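Local coordinates for flagellar hook-associated protein (PDB 4UT1), which probably serves as a structural part of the bacterial flagellum, at the junction that joins the hook to the filament, at residues S316-Q321 and S578-S583; V312-Q317 and S335-G340; I444-P449 and R572-L577; T118-G123 and S142-L147. All blocks are in the same frame, centred on the assembly; numbering follows the deposited sequence.

Interaction 1: residues S316-Q321 and S578-S583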
loop_
_atom_site.group_PDB
_atom_site.type_symbol
_atom_site.label_atom_id
_atom_site.label_comp_id
_atom_site.label_asym_id
_atom_site.label_seq_id
_atom_site.Cartn_x
_atom_site.Cartn_y
_atom_site.Cartn_z
ATOM N N SER A 316 4.119 -7.415 -8.523
ATOM C CA SER A 316 4.657 -6.663 -9.639
ATOM C C SER A 316 6.079 -7.116 -9.976
ATOM O O SER A 316 6.412 -7.315 -11.137
ATOM C CB SER A 316 4.639 -5.164 -9.338
ATOM O OG SER A 316 3.306 -4.675 -9.300
ATOM N N GLN A 317 6.908 -7.258 -8.953
ATOM C CA GLN A 317 8.287 -7.712 -9.157
ATOM C C GLN A 317 8.386 -9.111 -9.736
ATOM O O GLN A 317 9.219 -9.373 -10.605
ATOM C CB GLN A 317 9.064 -7.684 -7.851
ATOM C CG GLN A 317 9.451 -6.316 -7.389
ATOM C CD GLN A 317 10.270 -6.381 -6.127
ATOM O OE1 GLN A 317 11.469 -6.639 -6.174
ATOM N NE2 GLN A 317 9.622 -6.188 -4.985
ATOM N N VAL A 318 7.570 -10.019 -9.234
ATOM C CA VAL A 318 7.633 -11.399 -9.670
ATOM C C VAL A 318 7.126 -11.477 -11.104
ATOM O O VAL A 318 7.756 -12.094 -11.967
ATOM C CB VAL A 318 6.820 -12.329 -8.721
ATOM C CG1 VAL A 318 6.550 -13.679 -9.367
ATOM C CG2 VAL A 318 7.569 -12.493 -7.407
ATOM N N ASN A 319 6.022 -10.787 -11.372
ATOM C CA ASN A 319 5.451 -10.754 -12.711
ATOM C C ASN A 319 6.443 -10.188 -13.721
ATOM O O ASN A 319 6.581 -10.722 -14.816
ATOM C CB ASN A 319 4.155 -9.929 -12.744
ATOM C CG ASN A 319 3.003 -10.639 -12.060
ATOM O OD1 ASN A 319 3.079 -11.831 -11.804
ATOM N ND2 ASN A 319 1.929 -9.903 -11.760
ATOM N N ALA A 320 7.140 -9.123 -13.337
ATOM C CA ALA A 320 8.062 -8.452 -14.256
ATOM C C ALA A 320 9.253 -9.343 -14.569
ATOM O O ALA A 320 9.724 -9.391 -15.721
ATOM C CB ALA A 320 8.545 -7.117 -13.667
ATOM N N GLN A 321 9.746 -10.038 -13.547
ATOM C CA GLN A 321 10.898 -10.923 -13.728
ATOM C C GLN A 321 10.509 -12.196 -14.481
ATOM O O GLN A 321 11.285 -12.698 -15.280
ATOM C CB GLN A 321 11.540 -11.286 -12.380
ATOM C CG GLN A 321 12.935 -11.921 -12.492
ATOM C CD GLN A 321 13.942 -11.019 -13.216
ATOM O OE1 GLN A 321 14.093 -9.850 -12.875
ATOM N NE2 GLN A 321 14.629 -11.567 -14.218
ATOM N N SER A 578 14.486 -15.725 -7.726
ATOM C CA SER A 578 14.801 -16.027 -6.331
ATOM C C SER A 578 15.532 -14.876 -5.638
ATOM O O SER A 578 15.357 -14.654 -4.445
ATOM C CB SER A 578 15.644 -17.310 -6.217
ATOM O OG SER A 578 16.996 -17.056 -6.572
ATOM N N GLN A 579 16.350 -14.144 -6.386
ATOM C CA GLN A 579 17.109 -13.048 -5.792
ATOM C C GLN A 579 16.279 -11.767 -5.586
ATOM O O GLN A 579 16.750 -10.809 -4.971
ATOM C CB GLN A 579 18.342 -12.757 -6.650
ATOM C CG GLN A 579 19.383 -13.885 -6.614
ATOM C CD GLN A 579 20.463 -13.700 -7.676
ATOM O OE1 GLN A 579 20.302 -12.912 -8.612
ATOM N NE2 GLN A 579 21.566 -14.431 -7.537
ATOM N N LEU A 580 15.047 -11.751 -6.082
ATOM C CA LEU A 580 14.147 -10.626 -5.817
ATOM C C LEU A 580 13.909 -10.393 -4.324
ATOM O O LEU A 580 13.493 -9.303 -3.915
ATOM C CB LEU A 580 12.804 -10.838 -6.512
ATOM C CG LEU A 580 12.860 -10.729 -8.031
ATOM C CD1 LEU A 580 11.512 -11.082 -8.653
ATOM C CD2 LEU A 580 13.287 -9.329 -8.426
ATOM N N VAL A 581 14.159 -11.422 -3.519
ATOM C CA VAL A 581 14.060 -11.305 -2.071
ATOM C C VAL A 581 14.988 -10.227 -1.508
ATOM O O VAL A 581 14.750 -9.716 -0.415
ATOM C CB VAL A 581 14.382 -12.636 -1.376
ATOM C CG1 VAL A 581 15.882 -12.913 -1.411
ATOM C CG2 VAL A 581 13.885 -12.607 0.067
ATOM N N ASN A 582 16.048 -9.890 -2.244
ATOM C CA ASN A 582 17.015 -8.903 -1.771
ATOM C C ASN A 582 16.832 -7.524 -2.384
ATOM O O ASN A 582 17.558 -6.592 -2.054
ATOM C CB ASN A 582 18.435 -9.398 -2.037
ATOM C CG ASN A 582 18.737 -10.685 -1.312
ATOM O OD1 ASN A 582 18.476 -10.808 -0.115
ATOM N ND2 ASN A 582 19.269 -11.663 -2.032
ATOM N N SER A 583 15.858 -7.393 -3.277
ATOM C CA SER A 583 15.586 -6.127 -3.939
ATOM C C SER A 583 15.027 -5.070 -2.989
ATOM O O SER A 583 14.134 -5.353 -2.188
ATOM C CB SER A 583 14.604 -6.342 -5.093
ATOM O OG SER A 583 14.179 -5.099 -5.612
#
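Gln317 and Leu580 bring the two backbones nearest, their CA atoms 7.3 Å apart, where one turn in the long helix 287-322 faces the 3-10 turn 580-582 that follows helix 572-579. Leu580 makes the largest single contribution. Its CG lies anti to the carbonyl carbon (chi1 -70°), which sends the two methyls at the flank of the long helix. CD1 settles against the backbone there: it is 3.5 Å from Gln317 O and 4.0 Å from Val318 CA, with Val318 CG2 a little farther off. On the next turn, Gln321 CB closes over the same methyl, 3.7 Å from Leu580 CD1, the two side chains passing at a slant. The other methyl, CD2, faces the amide of Gln317, 4.0 Å from Gln317 OE1.

That amide is also the polar end of the contact. The Gln317 chain runs out straight past CG (chi2 -177°) and brings OE1 to Ser583, whose OG gives it a weak hydrogen bond of 3.2 Å; Ser583 CB is almost as close to the same oxygen. Gln321 instead bends at chi2, and its NE2 is held by Asn573 OD1 on helix 572-579. Phe121 of helix 113-129 touches both Val318 and Leu580, covering the apolar part of the junction.

With one leucine at the centre of the packing and glutamines on neighbouring turns beside it, this is a helix-to-turn contact within an elongated helical bundle, in which the 3-10 turn after helix 572-579 lies against the flank of helix 287-322.

Interaction 2: residues V312-Q317 and S335-G340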
loop_
_atom_site.group_PDB
_atom_site.type_symbol
_atom_site.label_atom_id
_atom_site.label_comp_id
_atom_site.label_asym_id
_atom_site.label_seq_id
_atom_site.Cartn_x
_atom_site.Cartn_y
_atom_site.Cartn_z
ATOM N N VAL A 312 1.355 -5.769 -3.537
ATOM C CA VAL A 312 1.462 -5.181 -4.855
ATOM C C VAL A 312 2.908 -5.237 -5.334
ATOM O O VAL A 312 3.172 -5.648 -6.443
ATOM C CB VAL A 312 0.966 -3.724 -4.891
ATOM C CG1 VAL A 312 1.336 -3.067 -6.225
ATOM C CG2 VAL A 312 -0.536 -3.660 -4.663
ATOM N N SER A 313 3.838 -4.822 -4.488
ATOM C CA SER A 313 5.231 -4.814 -4.891
ATOM C C SER A 313 5.711 -6.232 -5.190
ATOM O O SER A 313 6.419 -6.446 -6.159
ATOM C CB SER A 313 6.111 -4.179 -3.814
ATOM O OG SER A 313 7.453 -4.118 -4.265
ATOM N N PHE A 314 5.333 -7.193 -4.347
ATOM C CA PHE A 314 5.705 -8.587 -4.570
ATOM C C PHE A 314 5.188 -9.099 -5.919
ATOM O O PHE A 314 5.948 -9.611 -6.729
ATOM C CB PHE A 314 5.177 -9.479 -3.426
ATOM C CG PHE A 314 5.233 -10.957 -3.728
ATOM C CD1 PHE A 314 4.179 -11.589 -4.379
ATOM C CD2 PHE A 314 6.339 -11.718 -3.362
ATOM C CE1 PHE A 314 4.226 -12.943 -4.655
ATOM C CE2 PHE A 314 6.387 -13.082 -3.632
ATOM C CZ PHE A 314 5.335 -13.693 -4.284
ATOM N N ALA A 315 3.887 -8.966 -6.146
ATOM C CA ALA A 315 3.281 -9.409 -7.396
ATOM C C ALA A 315 3.923 -8.727 -8.607
ATOM O O ALA A 315 4.250 -9.386 -9.589
ATOM C CB ALA A 315 1.774 -9.155 -7.375
ATOM N N SER A 316 4.119 -7.415 -8.523
ATOM C CA SER A 316 4.657 -6.663 -9.639
ATOM C C SER A 316 6.079 -7.116 -9.976
ATOM O O SER A 316 6.412 -7.315 -11.137
ATOM C CB SER A 316 4.639 -5.164 -9.338
ATOM O OG SER A 316 3.306 -4.675 -9.300
ATOM N N GLN A 317 6.908 -7.258 -8.953
ATOM C CA GLN A 317 8.287 -7.712 -9.157
ATOM C C GLN A 317 8.386 -9.111 -9.736
ATOM O O GLN A 317 9.219 -9.373 -10.605
ATOM C CB GLN A 317 9.064 -7.684 -7.851
ATOM C CG GLN A 317 9.451 -6.316 -7.389
ATOM C CD GLN A 317 10.270 -6.381 -6.127
ATOM O OE1 GLN A 317 11.469 -6.639 -6.174
ATOM N NE2 GLN A 317 9.622 -6.188 -4.985
ATOM N N SER A 335 2.291 -13.587 -16.227
ATOM C CA SER A 335 2.127 -13.273 -14.814
ATOM C C SER A 335 2.013 -14.539 -13.969
ATOM O O SER A 335 1.443 -15.526 -14.408
ATOM C CB SER A 335 0.896 -12.389 -14.613
ATOM O OG SER A 335 1.165 -11.110 -15.154
ATOM N N LEU A 336 2.572 -14.496 -12.763
ATOM C CA LEU A 336 2.372 -15.554 -11.764
ATOM C C LEU A 336 1.376 -15.113 -10.680
ATOM O O LEU A 336 0.788 -15.941 -9.998
ATOM C CB LEU A 336 3.706 -15.953 -11.125
ATOM C CG LEU A 336 4.724 -16.538 -12.107
ATOM C CD1 LEU A 336 5.995 -16.930 -11.382
ATOM C CD2 LEU A 336 4.137 -17.742 -12.839
ATOM N N PHE A 337 1.187 -13.803 -10.531
ATOM C CA PHE A 337 0.272 -13.266 -9.525
ATOM C C PHE A 337 -0.590 -12.137 -10.081
ATOM O O PHE A 337 -0.225 -11.490 -11.054
ATOM C CB PHE A 337 1.058 -12.772 -8.306
ATOM C CG PHE A 337 1.785 -13.860 -7.592
ATOM C CD1 PHE A 337 1.139 -14.623 -6.646
ATOM C CD2 PHE A 337 3.109 -14.164 -7.912
ATOM C CE1 PHE A 337 1.789 -15.658 -6.008
ATOM C CE2 PHE A 337 3.770 -15.191 -7.261
ATOM C CZ PHE A 337 3.106 -15.937 -6.301
ATOM N N ALA A 338 -1.745 -11.915 -9.453
ATOM C CA ALA A 338 -2.629 -10.831 -9.837
ATOM C C ALA A 338 -3.220 -10.154 -8.598
ATOM O O ALA A 338 -3.372 -10.779 -7.553
ATOM C CB ALA A 338 -3.741 -11.348 -10.755
ATOM N N VAL A 339 -3.521 -8.867 -8.721
ATOM C CA VAL A 339 -4.200 -8.120 -7.670
ATOM C C VAL A 339 -5.242 -7.187 -8.293
ATOM O O VAL A 339 -5.135 -6.826 -9.469
ATOM C CB VAL A 339 -3.216 -7.279 -6.825
ATOM C CG1 VAL A 339 -2.129 -8.152 -6.241
ATOM C CG2 VAL A 339 -2.616 -6.172 -7.678
ATOM N N GLY A 340 -6.240 -6.788 -7.509
ATOM C CA GLY A 340 -7.243 -5.856 -7.995
ATOM C C GLY A 340 -6.676 -4.455 -8.122
ATOM O O GLY A 340 -5.603 -4.166 -7.588
#
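Phe337 faces the helix with its CB, which rests 3.8 Å from Ala315 CB and nearly as close to Ala315 CA. From there the ring reaches across the flank of the helix to Phe314. Its CG and CD1 are near Phe314 CE1, at 3.9 and 4.0 Å, and CD2 is nearer still. At the far end, CE2 lies 3.5 Å from Phe314 CE1, and CZ touches both CE1 and CZ of the Phe314 ring. All six ring atoms of Phe337 thus gather round one carbon: Phe314 CE1 stands 3.4 Å above the middle of the ring. The pair is a T-shaped (edge-to-face) stack with centroids 4.8 Å apart and planes at 68°, Phe314 supplying the edge. Phe314 reaches this place because its CG is anti to the backbone N (chi1 167°), which swings the ring out toward the strand.

Farther along, Val339 continues the apolar seam, its CG1 4.2 Å from Ala315 CB and its CG2 loosely against Val312 CG2.

Tyr120 of helix 113-129 meets both phenylalanine rings edge-to-face, and Phe434 adds a further ring beside Phe337. Helix 134-193 contributes Leu147 against Phe314 and Ala144 against Phe337, while Leu593 of helix 593-630 also touches Phe314. Short strand 337-338, paired antiparallel with strand 435-436, is thereby laid against helix 287-322 with its phenylalanine pointing into the helical bundle.

Interaction 3: residues I444-P449 and R572-L577. With EDO (1,2-ethanediol), chain K.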
loop_
_atom_site.group_PDB
_atom_site.type_symbol
_atom_site.label_atom_id
_atom_site.label_comp_id
_atom_site.label_asym_id
_atom_site.label_seq_id
_atom_site.Cartn_x
_atom_site.Cartn_y
_atom_site.Cartn_z
ATOM N N ILE A 444 6.211 -21.147 -14.605
ATOM C CA ILE A 444 7.410 -20.498 -14.090
ATOM C C ILE A 444 8.460 -20.467 -15.213
ATOM O O ILE A 444 8.837 -21.503 -15.750
ATOM C CB ILE A 444 7.954 -21.218 -12.838
ATOM C CG1 ILE A 444 6.910 -21.173 -11.715
ATOM C CG2 ILE A 444 9.264 -20.582 -12.363
ATOM C CD1 ILE A 444 7.201 -22.114 -10.577
ATOM N N ALA A 445 8.883 -19.270 -15.592
ATOM C CA ALA A 445 9.829 -19.113 -16.692
ATOM C C ALA A 445 11.254 -19.134 -16.150
ATOM O O ALA A 445 11.840 -18.091 -15.896
ATOM C CB ALA A 445 9.552 -17.819 -17.449
ATOM N N ALA A 446 11.804 -20.332 -15.972
ATOM C CA ALA A 446 13.093 -20.489 -15.309
ATOM C C ALA A 446 14.278 -20.156 -16.210
ATOM O O ALA A 446 15.346 -19.816 -15.725
ATOM C CB ALA A 446 13.237 -21.913 -14.776
ATOM N N ALA A 447 14.078 -20.255 -17.511
ATOM C CA ALA A 447 15.179 -20.094 -18.461
ATOM C C ALA A 447 15.334 -18.659 -18.951
ATOM O O ALA A 447 14.356 -17.926 -19.061
ATOM C CB ALA A 447 14.970 -21.019 -19.632
ATOM N N SER A 448 16.567 -18.261 -19.252
ATOM C CA SER A 448 16.812 -17.014 -19.995
ATOM C C SER A 448 16.372 -17.182 -21.449
ATOM O O SER A 448 16.525 -18.260 -22.018
ATOM C CB SER A 448 18.290 -16.622 -19.942
ATOM O OG SER A 448 18.542 -15.490 -20.768
ATOM N N PRO A 449 15.821 -16.124 -22.058
ATOM C CA PRO A 449 15.437 -16.189 -23.478
ATOM C C PRO A 449 16.659 -16.181 -24.413
ATOM O O PRO A 449 16.572 -16.607 -25.560
ATOM C CB PRO A 449 14.610 -14.918 -23.691
ATOM C CG PRO A 449 14.377 -14.332 -22.325
ATOM C CD PRO A 449 15.458 -14.841 -21.435
ATOM N N ARG A 572 18.576 -19.672 -15.333
ATOM C CA ARG A 572 19.064 -18.333 -15.039
ATOM C C ARG A 572 17.948 -17.390 -14.585
ATOM O O ARG A 572 18.147 -16.547 -13.700
ATOM C CB ARG A 572 19.770 -17.744 -16.259
ATOM C CG ARG A 572 21.180 -18.297 -16.453
ATOM C CD ARG A 572 21.772 -17.726 -17.723
ATOM N NE ARG A 572 21.307 -18.481 -18.876
ATOM C CZ ARG A 572 21.250 -18.013 -20.116
ATOM N NH1 ARG A 572 21.596 -16.753 -20.381
ATOM N NH2 ARG A 572 20.809 -18.803 -21.086
ATOM N N ASN A 573 16.772 -17.523 -15.168
ATOM C CA ASN A 573 15.718 -16.594 -14.756
ATOM C C ASN A 573 15.085 -16.975 -13.426
ATOM O O ASN A 573 14.624 -16.096 -12.690
ATOM C CB ASN A 573 14.626 -16.460 -15.810
ATOM C CG ASN A 573 13.826 -15.185 -15.618
ATOM O OD1 ASN A 573 14.397 -14.086 -15.628
ATOM N ND2 ASN A 573 12.514 -15.319 -15.391
ATOM N N ALA A 574 15.038 -18.269 -13.132
ATOM C CA ALA A 574 14.569 -18.713 -11.833
ATOM C C ALA A 574 15.527 -18.186 -10.769
ATOM O O ALA A 574 15.103 -17.746 -9.711
ATOM C CB ALA A 574 14.463 -20.240 -11.769
ATOM N N LEU A 575 16.824 -18.211 -11.068
ATOM C CA LEU A 575 17.818 -17.658 -10.156
ATOM C C LEU A 575 17.539 -16.174 -9.923
ATOM O O LEU A 575 17.578 -15.698 -8.786
ATOM C CB LEU A 575 19.248 -17.863 -10.694
ATOM C CG LEU A 575 20.352 -17.270 -9.803
ATOM C CD1 LEU A 575 20.324 -17.934 -8.450
ATOM C CD2 LEU A 575 21.739 -17.425 -10.424
ATOM N N ALA A 576 17.250 -15.448 -11.001
ATOM C CA ALA A 576 16.942 -14.027 -10.901
ATOM C C ALA A 576 15.654 -13.809 -10.081
ATOM O O ALA A 576 15.591 -12.921 -9.217
ATOM C CB ALA A 576 16.817 -13.409 -12.286
ATOM N N LEU A 577 14.639 -14.622 -10.349
ATOM C CA LEU A 577 13.400 -14.558 -9.566
ATOM C C LEU A 577 13.688 -14.710 -8.079
ATOM O O LEU A 577 13.190 -13.925 -7.272
ATOM C CB LEU A 577 12.411 -15.640 -10.011
ATOM C CG LEU A 577 11.622 -15.364 -11.287
ATOM C CD1 LEU A 577 11.154 -16.672 -11.895
ATOM C CD2 LEU A 577 10.426 -14.431 -10.988
HETATM C C1 EDO K . 13.720 -17.543 -27.413
HETATM O O1 EDO K . 14.309 -16.478 -26.662
HETATM C C2 EDO K . 12.939 -18.459 -26.481
HETATM O O2 EDO K . 12.411 -19.554 -27.237
#
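Ser448 sits over one face of the Arg572 guanidinium, its CB 3.2 Å above the plane and over the centre of the group. The bend of the arginine chain at chi3 (-82°) turns the flat group beneath the serine. Ser448 OG comes near Arg572 NH1 but at a poor angle for a hydrogen bond, and has Val450 N as its partner. The guanidinium nitrogens are engaged by other residues: NE in a salt bridge to Asp570, NH2 in a hydrogen bond to Val450 O, and NH1 weakly to Gly467 O. Asn573 brings the second flat group. Its ND2 donates to Ala445 O at 2.9 Å, with the oxygen close to the amide plane and the donor approaching nearly along the C=O axis (165°). The other end of the amide, OD1, accepts from Gln321 NE2.

Ala445, the centre of an inverse gamma turn, leads into Ala446, whose carbonyl oxygen turns to the first turn of helix 572-579. Ala574 N donates to Ala446 O at 3.0 Å, and Asn573 N adds a weak bond of 2.8 Å. Beside them the methyls Ala446 CB and Ala574 CB pack at 3.7 Å, and Ile444 CG2 reaches Leu577 CD1 more loosely.

Early amide groups of a helix lack carbonyl partners within it, and here the loop supplies one. Ala446 O, facing the N-H groups of Asn573 and Ala574, would be expected to interact favourably with the positive end of the helix dipole, while Ala445 O holds the Asn573 side-chain amide. The charge of the arginine is probably balanced at least in part by the salt bridge from NE to Asp570.

Interaction 4: residues T118-G123 and S142-L147; sequences TNYFTG and SNAQTL. With EDO (1,2-ethanediol), chain C; EDO (1,2-ethanediol), chain H.
Asn143 ND2 is gripped twice: it donates to O1 of one 1,2-ethanediol (chain H) at 2.7 Å and to a water at 3.1 Å. The water in turn donates to Tyr120 O at 2.6 Å, bridging the two helices. At the other end of the same amide, Asn143 OD1 accepts from O1 of a second 1,2-ethanediol (chain C) at 2.8 Å, and O2 of that molecule receives a weak bond from Asn119 ND2. Both diols probably come from the crystallisation liquor; they sit among polar groups of the two helices.

Nearer the backbone the contact turns apolar. Asn143 CB lies 3.9 Å from Tyr120 CA and meets the edge of the tyrosine ring. With chi1 at 178°, the Tyr120 ring swings away from its own N-H and toward Ala144, placing CE1 3.7 Å from Ala144 CB. Gly123 comes close without a side chain, its CA 3.8 Å from Asn143 ND2.

Helices 113-129 and 134-193 run antiparallel here, at 165° with local axes 8.8 Å apart, as a helical hairpin. Phe121 points to the opposite side, onto Val318 of helix 287-322 and Leu593 of helix 593-630, and Ala144 also meets Leu436 of strand 435-436.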
loop_
_atom_site.group_PDB
_atom_site.type_symbol
_atom_site.label_atom_id
_atom_site.label_comp_id
_atom_site.label_asym_id
_atom_site.label_seq_id
_atom_site.Cartn_x
_atom_site.Cartn_y
_atom_site.Cartn_z
ATOM N N THR A 118 9.842 -15.179 2.091
ATOM C CA THR A 118 11.181 -15.779 2.041
ATOM C C THR A 118 11.154 -17.180 1.436
ATOM O O THR A 118 11.996 -17.525 0.594
ATOM C CB THR A 118 11.816 -15.866 3.446
ATOM O OG1 THR A 118 11.917 -14.551 4.003
ATOM C CG2 THR A 118 13.205 -16.496 3.372
ATOM N N ASN A 119 10.190 -17.981 1.874
ATOM C CA ASN A 119 10.055 -19.358 1.414
ATOM C C ASN A 119 9.708 -19.456 -0.070
ATOM O O ASN A 119 10.162 -20.367 -0.769
ATOM C CB ASN A 119 9.004 -20.092 2.256
ATOM C CG ASN A 119 9.523 -20.459 3.637
ATOM O OD1 ASN A 119 10.718 -20.373 3.890
ATOM N ND2 ASN A 119 8.627 -20.874 4.532
ATOM N N TYR A 120 8.917 -18.504 -0.551
ATOM C CA TYR A 120 8.559 -18.485 -1.960
ATOM C C TYR A 120 9.801 -18.271 -2.816
ATOM O O TYR A 120 10.028 -18.994 -3.784
ATOM C CB TYR A 120 7.542 -17.385 -2.282
ATOM C CG TYR A 120 7.239 -17.367 -3.767
ATOM C CD1 TYR A 120 6.429 -18.343 -4.334
ATOM C CD2 TYR A 120 7.799 -16.402 -4.609
ATOM C CE1 TYR A 120 6.167 -18.348 -5.700
ATOM C CE2 TYR A 120 7.534 -16.399 -5.956
ATOM C CZ TYR A 120 6.725 -17.372 -6.497
ATOM O OH TYR A 120 6.458 -17.366 -7.837
ATOM N N PHE A 121 10.608 -17.285 -2.451
ATOM C CA PHE A 121 11.819 -17.018 -3.214
ATOM C C PHE A 121 12.855 -18.146 -3.084
ATOM O O PHE A 121 13.510 -18.472 -4.063
ATOM C CB PHE A 121 12.416 -15.664 -2.808
ATOM C CG PHE A 121 11.597 -14.482 -3.277
ATOM C CD1 PHE A 121 11.310 -14.314 -4.626
ATOM C CD2 PHE A 121 11.104 -13.555 -2.372
ATOM C CE1 PHE A 121 10.545 -13.243 -5.062
ATOM C CE2 PHE A 121 10.345 -12.473 -2.799
ATOM C CZ PHE A 121 10.064 -12.321 -4.150
ATOM N N THR A 122 12.991 -18.778 -1.918
ATOM C CA THR A 122 13.965 -19.874 -1.851
ATOM C C THR A 122 13.461 -21.083 -2.640
ATOM O O THR A 122 14.251 -21.846 -3.197
ATOM C CB THR A 122 14.319 -20.274 -0.403
ATOM O OG1 THR A 122 13.181 -20.841 0.259
ATOM C CG2 THR A 122 14.810 -19.053 0.372
ATOM N N GLY A 123 12.151 -21.238 -2.727
ATOM C CA GLY A 123 11.569 -22.268 -3.569
ATOM C C GLY A 123 12.001 -22.133 -5.024
ATOM O O GLY A 123 12.230 -23.126 -5.711
ATOM N N SER A 142 3.074 -24.396 -4.412
ATOM C CA SER A 142 2.499 -24.579 -3.081
ATOM C C SER A 142 2.915 -23.443 -2.154
ATOM O O SER A 142 2.094 -22.952 -1.380
ATOM C CB SER A 142 2.898 -25.926 -2.476
ATOM O OG SER A 142 2.291 -26.977 -3.201
ATOM N N ASN A 143 4.177 -23.026 -2.259
ATOM C CA ASN A 143 4.688 -21.852 -1.548
ATOM C C ASN A 143 3.904 -20.589 -1.902
ATOM O O ASN A 143 3.586 -19.772 -1.022
ATOM C CB ASN A 143 6.182 -21.638 -1.862
ATOM C CG ASN A 143 7.051 -22.733 -1.297
ATOM O OD1 ASN A 143 6.686 -23.379 -0.322
ATOM N ND2 ASN A 143 8.204 -22.960 -1.914
ATOM N N ALA A 144 3.616 -20.431 -3.193
ATOM C CA ALA A 144 2.790 -19.316 -3.676
ATOM C C ALA A 144 1.397 -19.381 -3.053
ATOM O O ALA A 144 0.843 -18.364 -2.631
ATOM C CB ALA A 144 2.688 -19.343 -5.187
ATOM N N GLN A 145 0.829 -20.581 -2.999
ATOM C CA GLN A 145 -0.533 -20.733 -2.481
ATOM C C GLN A 145 -0.587 -20.432 -0.992
ATOM O O GLN A 145 -1.553 -19.841 -0.500
ATOM C CB GLN A 145 -1.068 -22.140 -2.778
ATOM C CG GLN A 145 -1.411 -22.326 -4.266
ATOM C CD GLN A 145 -1.719 -23.760 -4.656
ATOM O OE1 GLN A 145 -1.299 -24.706 -3.987
ATOM N NE2 GLN A 145 -2.456 -23.929 -5.754
ATOM N N THR A 146 0.457 -20.834 -0.282
ATOM C CA THR A 146 0.611 -20.543 1.134
ATOM C C THR A 146 0.651 -19.044 1.399
ATOM O O THR A 146 -0.058 -18.525 2.274
ATOM C CB THR A 146 1.877 -21.217 1.675
ATOM O OG1 THR A 146 1.635 -22.625 1.767
ATOM C CG2 THR A 146 2.256 -20.684 3.049
ATOM N N LEU A 147 1.459 -18.345 0.613
ATOM C CA LEU A 147 1.533 -16.902 0.712
ATOM C C LEU A 147 0.188 -16.249 0.399
ATOM O O LEU A 147 -0.259 -15.349 1.117
ATOM C CB LEU A 147 2.622 -16.373 -0.238
ATOM C CG LEU A 147 2.692 -14.855 -0.372
ATOM C CD1 LEU A 147 3.045 -14.212 0.949
ATOM C CD2 LEU A 147 3.738 -14.495 -1.449
HETATM C C1 EDO C . 5.097 -23.282 2.734
HETATM O O1 EDO C . 4.598 -23.811 1.495
HETATM C C2 EDO C . 6.081 -22.148 2.450
HETATM O O2 EDO C . 5.673 -20.918 3.073
HETATM C C1 EDO H . 10.806 -24.564 -0.425
HETATM O O1 EDO H . 10.211 -24.743 -1.705
HETATM C C2 EDO H . 11.381 -23.172 -0.270
HETATM O O2 EDO H . 11.346 -22.842 1.118
HETATM O O HOH W 1 8.537 -20.994 -4.327
#

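Along the chain, interaction 4 closes first, the hairpin of helices 113-129 and 134-193; interaction 2 follows, and interaction 3 falls within the span that interaction 1 closes. Interactions 1 and 2 share helix 287-322, their centres about 10 Å apart, and Asn319 ties them by bonds to the backbone of Leu336 and Phe337. The centres of interactions 1 and 3 are about 11 Å apart; both use helix 572-579 and are joined through Gln321 and Asn573. The centre of interaction 4 lies about 13 to 16 Å from those of the other three, with Phe121 reaching interactions 1 and 3 and Tyr120 reaching interaction 2. Interactions 1 and 3 join segments separated by strand-rich regions, 2 and 4 are local, and all meet in one region of the helical bundle.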